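Long-range contact in programmed Cell Death Protein 5 Homolog (Leishmania major, PDB 6VMT), which probably binds DNA, like other members of the PDCD5 family: residues M39-V44 with I70-Q75. Residues are numbered along the deposited sequence; the frame is centred on the assembly and turned at random.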
loop_
_atom_site.group_PDB
_atom_site.type_symbol
_atom_site.label_atom_id
_atom_site.label_comp_id
_atom_site.label_asym_id
_atom_site.label_seq_id
_atom_site.Cartn_x
_atom_site.Cartn_y
_atom_site.Cartn_z
ATOM N N MET A 39 -4.771 6.944 -4.456
ATOM C CA MET A 39 -4.956 5.885 -5.467
ATOM C C MET A 39 -6.055 4.938 -4.971
ATOM O O MET A 39 -6.953 4.650 -5.742
ATOM C CB MET A 39 -3.625 5.176 -5.696
ATOM C CG MET A 39 -2.678 5.942 -6.569
ATOM S SD MET A 39 -1.291 4.864 -7.031
ATOM C CE MET A 39 -0.084 5.897 -7.871
ATOM N N LEU A 40 -6.071 4.574 -3.695
ATOM C CA LEU A 40 -7.111 3.684 -3.108
ATOM C C LEU A 40 -8.439 4.396 -2.943
ATOM O O LEU A 40 -9.442 3.711 -3.060
ATOM C CB LEU A 40 -6.674 3.174 -1.736
ATOM C CG LEU A 40 -5.514 2.191 -1.735
ATOM C CD1 LEU A 40 -5.139 1.840 -0.311
ATOM C CD2 LEU A 40 -5.872 0.931 -2.506
ATOM N N ARG A 41 -8.472 5.682 -2.604
ATOM C CA ARG A 41 -9.764 6.426 -2.487
ATOM C C ARG A 41 -10.506 6.308 -3.820
ATOM O O ARG A 41 -11.708 6.067 -3.792
ATOM C CB ARG A 41 -9.579 7.914 -2.168
ATOM C CG ARG A 41 -9.358 8.249 -0.700
ATOM C CD ARG A 41 -8.616 9.570 -0.499
ATOM N NE ARG A 41 -8.987 10.227 0.747
ATOM C CZ ARG A 41 -10.138 10.876 0.953
ATOM N NH1 ARG A 41 -11.047 10.965 -0.010
ATOM N NH2 ARG A 41 -10.377 11.431 2.131
ATOM N N ALA A 42 -9.779 6.425 -4.936
ATOM C CA ALA A 42 -10.299 6.505 -6.322
ATOM C C ALA A 42 -10.694 5.130 -6.861
ATOM O O ALA A 42 -11.620 5.074 -7.713
ATOM C CB ALA A 42 -9.240 7.101 -7.205
ATOM N N PHE A 43 -9.953 4.102 -6.441
ATOM C CA PHE A 43 -9.944 2.745 -7.042
ATOM C C PHE A 43 -10.924 1.852 -6.296
ATOM O O PHE A 43 -11.615 1.035 -6.944
ATOM C CB PHE A 43 -8.555 2.106 -6.971
ATOM C CG PHE A 43 -7.500 2.716 -7.866
ATOM C CD1 PHE A 43 -7.794 3.765 -8.722
ATOM C CD2 PHE A 43 -6.216 2.206 -7.882
ATOM C CE1 PHE A 43 -6.822 4.289 -9.556
ATOM C CE2 PHE A 43 -5.252 2.717 -8.730
ATOM C CZ PHE A 43 -5.552 3.765 -9.561
ATOM N N VAL A 44 -10.961 1.999 -4.973
ATOM C CA VAL A 44 -11.666 1.056 -4.060
ATOM C C VAL A 44 -12.827 1.817 -3.438
ATOM O O VAL A 44 -12.687 3.013 -3.226
ATOM C CB VAL A 44 -10.703 0.473 -3.011
ATOM C CG1 VAL A 44 -11.367 -0.520 -2.088
ATOM C CG2 VAL A 44 -9.538 -0.206 -3.680
ATOM N N ILE A 70 -4.605 -4.518 -6.316
ATOM C CA ILE A 70 -5.682 -3.631 -6.846
ATOM C C ILE A 70 -5.015 -2.499 -7.615
ATOM O O ILE A 70 -5.437 -2.203 -8.707
ATOM C CB ILE A 70 -6.536 -3.073 -5.713
ATOM C CG1 ILE A 70 -7.442 -4.141 -5.113
ATOM C CG2 ILE A 70 -7.307 -1.863 -6.193
ATOM C CD1 ILE A 70 -8.023 -3.761 -3.795
ATOM N N ILE A 71 -3.976 -1.908 -7.056
ATOM C CA ILE A 71 -3.312 -0.753 -7.696
ATOM C C ILE A 71 -2.685 -1.204 -9.007
ATOM O O ILE A 71 -2.983 -0.575 -10.026
ATOM C CB ILE A 71 -2.272 -0.170 -6.754
ATOM C CG1 ILE A 71 -2.956 0.439 -5.542
ATOM C CG2 ILE A 71 -1.405 0.823 -7.495
ATOM C CD1 ILE A 71 -1.988 0.962 -4.534
ATOM N N GLN A 72 -1.810 -2.207 -8.997
ATOM C CA GLN A 72 -1.147 -2.641 -10.260
ATOM C C GLN A 72 -2.247 -2.973 -11.268
ATOM O O GLN A 72 -2.103 -2.587 -12.417
ATOM C CB GLN A 72 -0.114 -3.766 -10.061
ATOM C CG GLN A 72 -0.679 -5.149 -9.755
ATOM C CD GLN A 72 -1.073 -6.020 -10.936
ATOM O OE1 GLN A 72 -0.496 -5.958 -12.019
ATOM N NE2 GLN A 72 -2.061 -6.881 -10.727
ATOM N N ALA A 73 -3.352 -3.578 -10.829
ATOM C CA ALA A 73 -4.424 -4.128 -11.686
ATOM C C ALA A 73 -5.243 -3.020 -12.341
ATOM O O ALA A 73 -5.512 -3.104 -13.532
ATOM C CB ALA A 73 -5.311 -4.967 -10.830
ATOM N N VAL A 74 -5.737 -2.082 -11.545
ATOM C CA VAL A 74 -6.511 -0.908 -12.029
ATOM C C VAL A 74 -5.585 -0.052 -12.929
ATOM O O VAL A 74 -5.906 0.205 -14.121
ATOM C CB VAL A 74 -7.072 -0.139 -10.826
ATOM C CG1 VAL A 74 -7.862 1.071 -11.249
ATOM C CG2 VAL A 74 -7.946 -1.016 -9.953
ATOM N N GLN A 75 -4.405 0.321 -12.443
ATOM C CA GLN A 75 -3.464 1.135 -13.249
ATOM C C GLN A 75 -3.258 0.567 -14.657
ATOM O O GLN A 75 -3.023 1.391 -15.555
ATOM C CB GLN A 75 -2.141 1.237 -12.525
ATOM C CG GLN A 75 -2.147 2.366 -11.525
ATOM C CD GLN A 75 -0.808 2.408 -10.858
ATOM O OE1 GLN A 75 0.024 1.547 -11.137
ATOM N NE2 GLN A 75 -0.641 3.357 -9.938
#
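A methyl of Val74 sits over the ring of Phe43 where the end of helix 12-43 packs on helix 46-75. The two short helical segments cross at 62°, with axes 10.6 Å apart. Phe43 CB lies 4.2 Å from Ile70 CG2. CG stands anti to the carbonyl carbon (chi1 -70°), which carries the ring across to the other helix. Val74 CG1 is 3.6 Å from the Phe43 ring centroid and 6° off the normal, a CH-pi contact. CG, CD1 and CE1 of the ring lie nearest this methyl; CD2 and CE2 also lie close to Val74 CB. Met39 O lies over the opposite face, toward the rim. At the ring edge Phe43 CE2 comes 4.1 Å from Ile71 CA. Phe43 CZ lies 4.2 Å from Gln75 CG, and the Gln75 amide plane stands nearly perpendicular to the ring. Phe43 is thus a knob in a hole formed by Ile70, Ile71, Val74 and Gln75. Nearby, the extended Met39 chain crosses Ile71 at about a right angle. Closer to the helix end, Val44 CG2 meets Ile70 CG2 at 3.7 Å. Helix 85-103 adds Val88 against Val44 and Leu91 against Ile70. No hydrogen bond links the two segments, so the contact probably rests mainly on van der Waals packing and the CH-pi contact, with Gln75 at its more exposed edge.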